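Long-range contacts in mannan endo-1,4-beta-mannosidase (PDB 2C0H), which hydrolyses internal beta-1,4-mannosidic linkages in the backbones of mannans, galactomannans and glucomannans, releasing short manno-oligosaccharides: residues D53-G58 against Q101-L106; G58-R63 against G347-G352; M308-Y313 against M337-S342. The protein carries 3 engineered substitutions. One frame throughout, in Å; residues are numbered along the deposited sequence.

Contact 1: D53-G58 against Q101-L106; sequences DMQSHG and QRHNIL. Unlike the reference sequence in segment 53-58: M54 (reference Ile).
Q55 reaches across to H103 and takes a hydrogen bond from the imidazole: ND1 of H103 gives to OE1 of Q55 at 2.9 Å. The bond is bent (140° at the hydrogen), and the donor stands above the plane of the carbonyl that accepts it. Amide and ring planes are 70° apart, and the two side chains run roughly perpendicular. Q55 gets there with CG anti to its backbone N (chi1 -179°) and an extended chain beyond, whose CD lies 3.3 Å from the carbonyl O of H103. Inward of this polar pair, CD1 of I105 packs on CB of M54 at 3.9 Å; M54 departs from the reference sequence, and both side chains also rest on V62 of the neighbouring strand. Schellman motifs with G58 and N104 as C-prime residues, each with positive phi, end helices 40-56 and 89-102 just beyond Q55 and H103. At its other nitrogen, NE2, H103 is hydrogen-bonded to E48. With an amide oxygen at one nitrogen and a carboxylate at the other, the imidazole is fixed in rotation and would probably be favoured in its charged form.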
loop_
_atom_site.group_PDB
_atom_site.type_symbol
_atom_site.label_atom_id
_atom_site.label_comp_id
_atom_site.label_asym_id
_atom_site.label_seq_id
_atom_site.Cartn_x
_atom_site.Cartn_y
_atom_site.Cartn_z
ATOM N N ASP A 53 0.538 -21.037 -5.538
ATOM C CA ASP A 53 -0.307 -20.673 -6.693
ATOM C C ASP A 53 0.332 -19.538 -7.488
ATOM O O ASP A 53 0.430 -19.589 -8.714
ATOM C CB ASP A 53 -1.702 -20.207 -6.248
ATOM C CG ASP A 53 -2.605 -21.333 -5.757
ATOM O OD1 ASP A 53 -2.212 -22.518 -5.819
ATOM O OD2 ASP A 53 -3.735 -21.008 -5.293
ATOM N N MET A 54 0.756 -18.499 -6.781
ATOM C CA MET A 54 1.303 -17.325 -7.437
ATOM C C MET A 54 2.615 -17.601 -8.137
ATOM O O MET A 54 2.780 -17.193 -9.281
ATOM C CB MET A 54 1.434 -16.167 -6.460
ATOM C CG MET A 54 0.089 -15.589 -6.108
ATOM S SD MET A 54 0.232 -14.232 -4.959
ATOM C CE MET A 54 1.434 -13.217 -5.836
ATOM N N GLN A 55 3.531 -18.308 -7.485
ATOM C CA GLN A 55 4.807 -18.651 -8.111
ATOM C C GLN A 55 4.590 -19.412 -9.406
ATOM O O GLN A 55 5.216 -19.106 -10.421
ATOM C CB GLN A 55 5.722 -19.467 -7.190
ATOM C CG GLN A 55 7.061 -19.795 -7.871
ATOM C CD GLN A 55 8.077 -20.459 -6.976
ATOM O OE1 GLN A 55 7.745 -21.261 -6.110
ATOM N NE2 GLN A 55 9.347 -20.151 -7.215
ATOM N N SER A 56 3.689 -20.381 -9.379
ATOM C CA SER A 56 3.452 -21.164 -10.583
ATOM C C SER A 56 2.802 -20.347 -11.726
ATOM O O SER A 56 2.946 -20.729 -12.894
ATOM C CB SER A 56 2.651 -22.421 -10.254
ATOM O OG SER A 56 1.339 -22.119 -9.856
ATOM N N HIS A 57 2.096 -19.253 -11.411
ATOM C CA HIS A 57 1.486 -18.370 -12.432
ATOM C C HIS A 57 2.257 -17.078 -12.713
ATOM O O HIS A 57 1.744 -16.165 -13.339
ATOM C CB HIS A 57 0.055 -18.037 -12.043
ATOM C CG HIS A 57 -0.859 -19.211 -12.133
ATOM N ND1 HIS A 57 -0.926 -20.170 -11.150
ATOM C CD2 HIS A 57 -1.729 -19.591 -13.100
ATOM C CE1 HIS A 57 -1.797 -21.100 -11.509
ATOM N NE2 HIS A 57 -2.296 -20.771 -12.686
ATOM N N GLY A 58 3.481 -16.992 -12.226
ATOM C CA GLY A 58 4.341 -15.864 -12.549
ATOM C C GLY A 58 4.190 -14.583 -11.742
ATOM O O GLY A 58 4.745 -13.567 -12.138
ATOM N N GLN A 101 10.234 -16.229 0.508
ATOM C CA GLN A 101 11.559 -16.319 -0.103
ATOM C C GLN A 101 11.727 -17.635 -0.860
ATOM O O GLN A 101 12.289 -17.645 -1.942
ATOM C CB GLN A 101 12.650 -16.186 0.962
ATOM C CG GLN A 101 14.034 -16.066 0.392
ATOM C CD GLN A 101 15.100 -15.879 1.448
ATOM O OE1 GLN A 101 14.820 -15.441 2.567
ATOM N NE2 GLN A 101 16.338 -16.186 1.090
ATOM N N ARG A 102 11.213 -18.719 -0.285
ATOM C CA ARG A 102 11.310 -20.050 -0.895
ATOM C C ARG A 102 10.559 -20.096 -2.231
ATOM O O ARG A 102 10.867 -20.955 -3.083
ATOM C CB ARG A 102 10.787 -21.136 0.062
ATOM C CG ARG A 102 11.713 -21.426 1.242
ATOM C CD ARG A 102 11.325 -22.668 2.028
ATOM N NE ARG A 102 10.111 -22.506 2.817
ATOM C CZ ARG A 102 10.059 -22.055 4.072
ATOM N NH1 ARG A 102 11.156 -21.692 4.724
ATOM N NH2 ARG A 102 8.884 -21.955 4.675
ATOM N N HIS A 103 9.597 -19.184 -2.413
ATOM C CA HIS A 103 8.798 -19.065 -3.655
ATOM C C HIS A 103 9.137 -17.833 -4.528
ATOM O O HIS A 103 8.394 -17.494 -5.462
ATOM C CB HIS A 103 7.304 -19.043 -3.304
ATOM C CG HIS A 103 6.794 -20.329 -2.737
ATOM N ND1 HIS A 103 6.387 -21.380 -3.533
ATOM C CD2 HIS A 103 6.625 -20.740 -1.460
ATOM C CE1 HIS A 103 5.980 -22.377 -2.767
ATOM N NE2 HIS A 103 6.114 -22.014 -1.505
ATOM N N ASN A 104 10.241 -17.150 -4.220
ATOM C CA ASN A 104 10.657 -15.912 -4.893
ATOM C C ASN A 104 9.583 -14.808 -4.978
ATOM O O ASN A 104 9.395 -14.189 -6.025
ATOM C CB ASN A 104 11.209 -16.210 -6.300
ATOM C CG ASN A 104 12.641 -16.690 -6.279
ATOM O OD1 ASN A 104 13.496 -16.129 -5.593
ATOM N ND2 ASN A 104 12.919 -17.723 -7.059
ATOM N N ILE A 105 8.899 -14.558 -3.866
ATOM C CA ILE A 105 7.840 -13.539 -3.809
ATOM C C ILE A 105 8.191 -12.462 -2.782
ATOM O O ILE A 105 8.672 -12.796 -1.702
ATOM C CB ILE A 105 6.494 -14.213 -3.494
ATOM C CG1 ILE A 105 6.040 -14.988 -4.750
ATOM C CG2 ILE A 105 5.469 -13.202 -3.083
ATOM C CD1 ILE A 105 4.816 -15.841 -4.538
ATOM N N LEU A 106 7.991 -11.201 -3.160
ATOM C CA LEU A 106 8.171 -10.045 -2.267
ATOM C C LEU A 106 6.875 -9.698 -1.548
ATOM O O LEU A 106 5.802 -9.611 -2.161
ATOM C CB LEU A 106 8.618 -8.824 -3.066
ATOM C CG LEU A 106 9.992 -8.875 -3.718
ATOM C CD1 LEU A 106 10.132 -7.721 -4.699
ATOM C CD2 LEU A 106 11.118 -8.829 -2.667
#

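Contact 2: G58-R63 against G347-G352; sequences GGNSVR and GQVQFG
N60 pushes its carboxamide into the loop 347-352, where ND2 meets the carbonyl O of V349 and comes near the ring of F351. ND2 gives V349 O a short, nearly straight hydrogen bond, 2.8 Å with 169° at the hydrogen; the acceptor sits in the amide plane, and the donor meets the carbonyl in its own plane, on a lone pair. The same ND2 comes within 3.5 Å of CE2 of F351; the side chains run about perpendicular, with amide and ring planes 52° apart. The other end of the amide is gripped as well: OD1 accepts from S61 OG at 3.0 Å, nearly along the C=O axis, and from the backbone N of S22, while ND2 also bonds to F20 O. Both amide atoms, buried though they are, thus have partners, and these fix which way the group is turned. Nearby, G58 O touches CG1 of V349 at 3.6 Å. Q350, bent at chi2, turns the edge of its amide, with both OE1 and NE2, to this carbonyl. NE2 of Q350 makes a weak bond to G58 O at 2.9 Å, but OE1 lies 3.1 Å from the same G58 O, and the orientation of this amide is doubtful. F351 packs onward against I19 and Y14. The contact therefore ties the tail of the chain to the alpha-to-beta loop of the unit 17-25, 40-56, 61-68, at the N-terminal end of the barrel strands. Farther along strand 61-68, R63 forms salt bridges with D159 and with E294, the probable nucleophile. The layout is that of a family 5 (beta/alpha)8 barrel, its C-terminal tail packed under the end remote from catalysis.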
loop_
_atom_site.group_PDB
_atom_site.type_symbol
_atom_site.label_atom_id
_atom_site.label_comp_id
_atom_site.label_asym_id
_atom_site.label_seq_id
_atom_site.Cartn_x
_atom_site.Cartn_y
_atom_site.Cartn_z
ATOM N N GLY A 58 3.481 -16.992 -12.226
ATOM C CA GLY A 58 4.341 -15.864 -12.549
ATOM C C GLY A 58 4.190 -14.583 -11.742
ATOM O O GLY A 58 4.745 -13.567 -12.138
ATOM N N GLY A 59 3.462 -14.626 -10.634
ATOM C CA GLY A 59 3.360 -13.478 -9.720
ATOM C C GLY A 59 4.621 -13.385 -8.892
ATOM O O GLY A 59 5.260 -14.408 -8.595
ATOM N N ASN A 60 4.965 -12.163 -8.489
ATOM C CA ASN A 60 6.199 -11.909 -7.748
ATOM C C ASN A 60 5.998 -11.090 -6.484
ATOM O O ASN A 60 6.983 -10.760 -5.814
ATOM C CB ASN A 60 7.247 -11.228 -8.644
ATOM C CG ASN A 60 6.800 -9.876 -9.200
ATOM O OD1 ASN A 60 6.037 -9.130 -8.576
ATOM N ND2 ASN A 60 7.309 -9.534 -10.386
ATOM N N SER A 61 4.759 -10.755 -6.139
ATOM C CA SER A 61 4.519 -9.930 -4.951
ATOM C C SER A 61 3.119 -10.064 -4.390
ATOM O O SER A 61 2.159 -10.299 -5.129
ATOM C CB SER A 61 4.837 -8.458 -5.227
ATOM O OG SER A 61 4.312 -8.015 -6.455
ATOM N N VAL A 62 3.017 -9.883 -3.076
ATOM C CA VAL A 62 1.757 -9.981 -2.337
ATOM C C VAL A 62 1.668 -8.783 -1.391
ATOM O O VAL A 62 2.667 -8.463 -0.730
ATOM C CB VAL A 62 1.653 -11.292 -1.510
ATOM C CG1 VAL A 62 0.354 -11.357 -0.738
ATOM C CG2 VAL A 62 1.771 -12.502 -2.390
ATOM N N ARG A 63 0.497 -8.149 -1.333
ATOM C CA ARG A 63 0.173 -7.113 -0.341
ATOM C C ARG A 63 -0.676 -7.752 0.766
ATOM O O ARG A 63 -1.707 -8.395 0.500
ATOM C CB ARG A 63 -0.553 -5.937 -1.013
ATOM C CG ARG A 63 -1.049 -4.797 -0.116
ATOM C CD ARG A 63 -1.541 -3.617 -0.996
ATOM N NE ARG A 63 -2.022 -2.424 -0.273
ATOM C CZ ARG A 63 -3.278 -1.996 -0.184
ATOM N NH1 ARG A 63 -4.286 -2.650 -0.752
ATOM N NH2 ARG A 63 -3.548 -0.884 0.484
ATOM N N GLY A 347 10.452 -4.296 -18.356
ATOM C CA GLY A 347 10.989 -4.743 -17.075
ATOM C C GLY A 347 10.747 -6.210 -16.813
ATOM O O GLY A 347 9.770 -6.781 -17.294
ATOM N N GLN A 348 11.648 -6.820 -16.056
ATOM C CA GLN A 348 11.559 -8.236 -15.718
ATOM C C GLN A 348 10.436 -8.471 -14.725
ATOM O O GLN A 348 10.296 -7.748 -13.767
ATOM C CB GLN A 348 12.866 -8.737 -15.093
ATOM C CG GLN A 348 14.056 -8.774 -16.038
ATOM C CD GLN A 348 15.321 -9.282 -15.353
ATOM O OE1 GLN A 348 16.429 -8.782 -15.612
ATOM N NE2 GLN A 348 15.165 -10.278 -14.476
ATOM N N VAL A 349 9.651 -9.512 -14.946
ATOM C CA VAL A 349 8.625 -9.916 -14.007
ATOM C C VAL A 349 9.097 -11.120 -13.181
ATOM O O VAL A 349 8.832 -11.217 -11.988
ATOM C CB VAL A 349 7.341 -10.266 -14.774
ATOM C CG1 VAL A 349 6.250 -10.719 -13.818
ATOM C CG2 VAL A 349 6.875 -9.077 -15.591
ATOM N N GLN A 350 9.793 -12.054 -13.828
ATOM C CA GLN A 350 10.389 -13.186 -13.135
ATOM C C GLN A 350 11.848 -12.883 -12.872
ATOM O O GLN A 350 12.671 -12.862 -13.783
ATOM C CB GLN A 350 10.231 -14.468 -13.959
ATOM C CG GLN A 350 9.075 -15.347 -13.517
ATOM C CD GLN A 350 7.829 -14.567 -13.164
ATOM O OE1 GLN A 350 7.150 -14.035 -14.038
ATOM N NE2 GLN A 350 7.526 -14.488 -11.871
ATOM N N PHE A 351 12.156 -12.594 -11.617
ATOM C CA PHE A 351 13.525 -12.364 -11.201
ATOM C C PHE A 351 13.781 -13.065 -9.867
ATOM O O PHE A 351 12.865 -13.247 -9.064
ATOM C CB PHE A 351 13.814 -10.862 -11.122
ATOM C CG PHE A 351 12.847 -10.087 -10.259
ATOM C CD1 PHE A 351 13.132 -9.837 -8.924
ATOM C CD2 PHE A 351 11.658 -9.592 -10.784
ATOM C CE1 PHE A 351 12.246 -9.125 -8.127
ATOM C CE2 PHE A 351 10.768 -8.886 -9.991
ATOM C CZ PHE A 351 11.060 -8.654 -8.657
ATOM N N GLY A 352 15.023 -13.482 -9.652
ATOM C CA GLY A 352 15.412 -14.167 -8.427
ATOM C C GLY A 352 15.716 -13.161 -7.336
ATOM O O GLY A 352 16.206 -12.069 -7.618
#

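Contact 3: M308-Y313 against M337-S342; sequences MFEWAY and MQHLKS. Unlike the reference sequence in segment 337-342: M337 (reference Ile).
L340 and F309 bury the most surface here, and they meet at the edge of the F309 ring: CD1 of L340 approaches near the ring plane, 3.9 Å from CD1 of F309. L340 also turns its second methyl to Y313, CD2 lying 3.9 Å from CB, and these two side chains run antiparallel alongside one another. Over one face of the F309 ring stands the backbone N of M337, 3.8 Å from the plane and nearer the rim than the centre. From the same residue, which differs from the reference sequence, CG reaches CZ of F309 at 4.0 Å. Helices 305-314 and 330-339 are the last two of the (beta/alpha)8 barrel, joined through strand 319-322, and F309 points between them and the sheet, touching A320, T322 and S22 and meeting F295 edge-to-face. Outside this apolar layer, H339 NE2 gives a weak hydrogen bond to E310 OE1 at 3.2 Å, bent to 121° at the hydrogen. E310 bends at chi2 (75°) to bring its carboxylate there, but the stronger partner of OE1 is R343, in a salt bridge. The hydroxyl of Y313 is hydrogen-bonded to G347 O and H346 N.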
loop_
_atom_site.group_PDB
_atom_site.type_symbol
_atom_site.label_atom_id
_atom_site.label_comp_id
_atom_site.label_asym_id
_atom_site.label_seq_id
_atom_site.Cartn_x
_atom_site.Cartn_y
_atom_site.Cartn_z
ATOM N N MET A 308 -6.008 -5.720 -18.471
ATOM C CA MET A 308 -5.725 -4.794 -17.373
ATOM C C MET A 308 -4.235 -4.911 -16.974
ATOM O O MET A 308 -3.551 -3.890 -16.822
ATOM C CB MET A 308 -6.670 -5.059 -16.202
ATOM C CG MET A 308 -8.150 -4.814 -16.552
ATOM S SD MET A 308 -9.329 -5.136 -15.226
ATOM C CE MET A 308 -9.372 -3.524 -14.487
ATOM N N PHE A 309 -3.721 -6.126 -16.817
ATOM C CA PHE A 309 -2.262 -6.330 -16.552
ATOM C C PHE A 309 -1.434 -5.758 -17.720
ATOM O O PHE A 309 -0.414 -5.092 -17.506
ATOM C CB PHE A 309 -1.931 -7.802 -16.288
ATOM C CG PHE A 309 -2.128 -8.232 -14.857
ATOM C CD1 PHE A 309 -1.086 -8.163 -13.945
ATOM C CD2 PHE A 309 -3.329 -8.749 -14.436
ATOM C CE1 PHE A 309 -1.255 -8.553 -12.635
ATOM C CE2 PHE A 309 -3.499 -9.190 -13.124
ATOM C CZ PHE A 309 -2.449 -9.082 -12.215
ATOM N N GLU A 310 -1.888 -5.980 -18.952
ATOM C CA GLU A 310 -1.187 -5.448 -20.125
ATOM C C GLU A 310 -1.115 -3.933 -20.149
ATOM O O GLU A 310 -0.063 -3.368 -20.492
ATOM C CB GLU A 310 -1.845 -5.927 -21.424
ATOM C CG GLU A 310 -1.077 -5.545 -22.700
ATOM C CD GLU A 310 0.164 -6.378 -22.940
ATOM O OE1 GLU A 310 0.411 -7.337 -22.175
ATOM O OE2 GLU A 310 0.904 -6.075 -23.909
ATOM N N TRP A 311 -2.229 -3.270 -19.829
ATOM C CA TRP A 311 -2.278 -1.800 -19.793
ATOM C C TRP A 311 -1.266 -1.292 -18.767
ATOM O O TRP A 311 -0.437 -0.428 -19.082
ATOM C CB TRP A 311 -3.683 -1.279 -19.473
ATOM C CG TRP A 311 -3.794 0.221 -19.587
ATOM C CD1 TRP A 311 -3.569 1.137 -18.598
ATOM C CD2 TRP A 311 -4.141 0.975 -20.756
ATOM N NE1 TRP A 311 -3.761 2.402 -19.076
ATOM C CE2 TRP A 311 -4.108 2.340 -20.399
ATOM C CE3 TRP A 311 -4.460 0.629 -22.071
ATOM C CZ2 TRP A 311 -4.392 3.359 -21.311
ATOM C CZ3 TRP A 311 -4.752 1.632 -22.968
ATOM C CH2 TRP A 311 -4.715 2.983 -22.593
ATOM N N ALA A 312 -1.307 -1.852 -17.565
ATOM C CA ALA A 312 -0.376 -1.419 -16.504
ATOM C C ALA A 312 1.059 -1.612 -16.952
ATOM O O ALA A 312 1.899 -0.727 -16.781
ATOM C CB ALA A 312 -0.628 -2.169 -15.210
ATOM N N TYR A 313 1.354 -2.759 -17.555
ATOM C CA TYR A 313 2.740 -3.122 -17.904
ATOM C C TYR A 313 3.289 -2.250 -19.025
ATOM O O TYR A 313 4.462 -1.850 -18.982
ATOM C CB TYR A 313 2.789 -4.622 -18.307
ATOM C CG TYR A 313 4.191 -5.182 -18.570
ATOM C CD1 TYR A 313 5.121 -5.335 -17.549
ATOM C CD2 TYR A 313 4.580 -5.591 -19.843
ATOM C CE1 TYR A 313 6.384 -5.831 -17.775
ATOM C CE2 TYR A 313 5.860 -6.080 -20.086
ATOM C CZ TYR A 313 6.774 -6.200 -19.054
ATOM O OH TYR A 313 8.062 -6.699 -19.288
ATOM N N MET A 337 -2.071 -12.521 -14.102
ATOM C CA MET A 337 -0.639 -12.601 -13.743
ATOM C C MET A 337 0.147 -13.408 -14.758
ATOM O O MET A 337 1.238 -13.040 -15.164
ATOM C CB MET A 337 -0.431 -13.292 -12.395
ATOM C CG MET A 337 -0.763 -12.513 -11.207
ATOM S SD MET A 337 -0.567 -13.599 -9.776
ATOM C CE MET A 337 -2.077 -13.109 -8.947
ATOM N N GLN A 338 -0.419 -14.540 -15.147
ATOM C CA GLN A 338 0.224 -15.462 -16.064
ATOM C C GLN A 338 0.556 -14.819 -17.411
ATOM O O GLN A 338 1.539 -15.217 -18.071
ATOM C CB GLN A 338 -0.720 -16.647 -16.242
ATOM C CG GLN A 338 -0.151 -17.839 -16.929
ATOM C CD GLN A 338 -1.187 -18.939 -17.000
ATOM O OE1 GLN A 338 -0.930 -20.080 -16.610
ATOM N NE2 GLN A 338 -2.382 -18.589 -17.463
ATOM N N HIS A 339 -0.255 -13.838 -17.813
ATOM C CA HIS A 339 -0.057 -13.117 -19.079
ATOM C C HIS A 339 1.290 -12.412 -19.113
ATOM O O HIS A 339 1.907 -12.298 -20.162
ATOM C CB HIS A 339 -1.182 -12.103 -19.350
ATOM C CG HIS A 339 -1.103 -11.485 -20.707
ATOM N ND1 HIS A 339 -1.250 -12.223 -21.862
ATOM C CD2 HIS A 339 -0.852 -10.214 -21.101
ATOM C CE1 HIS A 339 -1.107 -11.430 -22.908
ATOM N NE2 HIS A 339 -0.867 -10.205 -22.476
ATOM N N LEU A 340 1.771 -11.962 -17.963
ATOM C CA LEU A 340 3.060 -11.272 -17.920
ATOM C C LEU A 340 4.262 -12.163 -17.588
ATOM O O LEU A 340 5.403 -11.677 -17.600
ATOM C CB LEU A 340 3.000 -10.135 -16.886
ATOM C CG LEU A 340 1.951 -9.044 -17.090
ATOM C CD1 LEU A 340 2.169 -7.951 -16.040
ATOM C CD2 LEU A 340 1.984 -8.448 -18.482
ATOM N N LYS A 341 4.030 -13.446 -17.302
ATOM C CA LYS A 341 5.060 -14.314 -16.710
ATOM C C LYS A 341 6.421 -14.229 -17.418
ATOM O O LYS A 341 7.448 -14.032 -16.758
ATOM C CB LYS A 341 4.583 -15.777 -16.631
ATOM C CG LYS A 341 5.593 -16.699 -15.980
ATOM C CD LYS A 341 5.227 -18.169 -16.148
ATOM C CE LYS A 341 4.152 -18.615 -15.224
ATOM N NZ LYS A 341 4.027 -20.103 -15.286
ATOM N N SER A 342 6.436 -14.355 -18.742
ATOM C CA SER A 342 7.713 -14.393 -19.479
ATOM C C SER A 342 8.189 -13.042 -20.029
ATOM O O SER A 342 9.149 -12.994 -20.806
ATOM C CB SER A 342 7.611 -15.408 -20.623
ATOM O OG SER A 342 7.541 -16.725 -20.093
#

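All three contacts lie on one side of the barrel. Contact 1 and contact 2 share G58 and follow one another through helix 40-56 and strand 61-68; contact 3 is nested within the loop that contact 2 closes. Contact 1 is partly buried and joins two helix ends by one imidazole-amide bond above a small apolar pair. Contact 2 is buried yet polar, with side-chain amides meeting backbone carbonyls between the loop leading into strand 61-68 and the tail. Contact 3, helix 305-314 against the end of helix 330-339, is mainly hydrocarbon, its one polar pair, weakly bonded, at the outside. K341 NZ of contact 3 bonds to S56 O of contact 1.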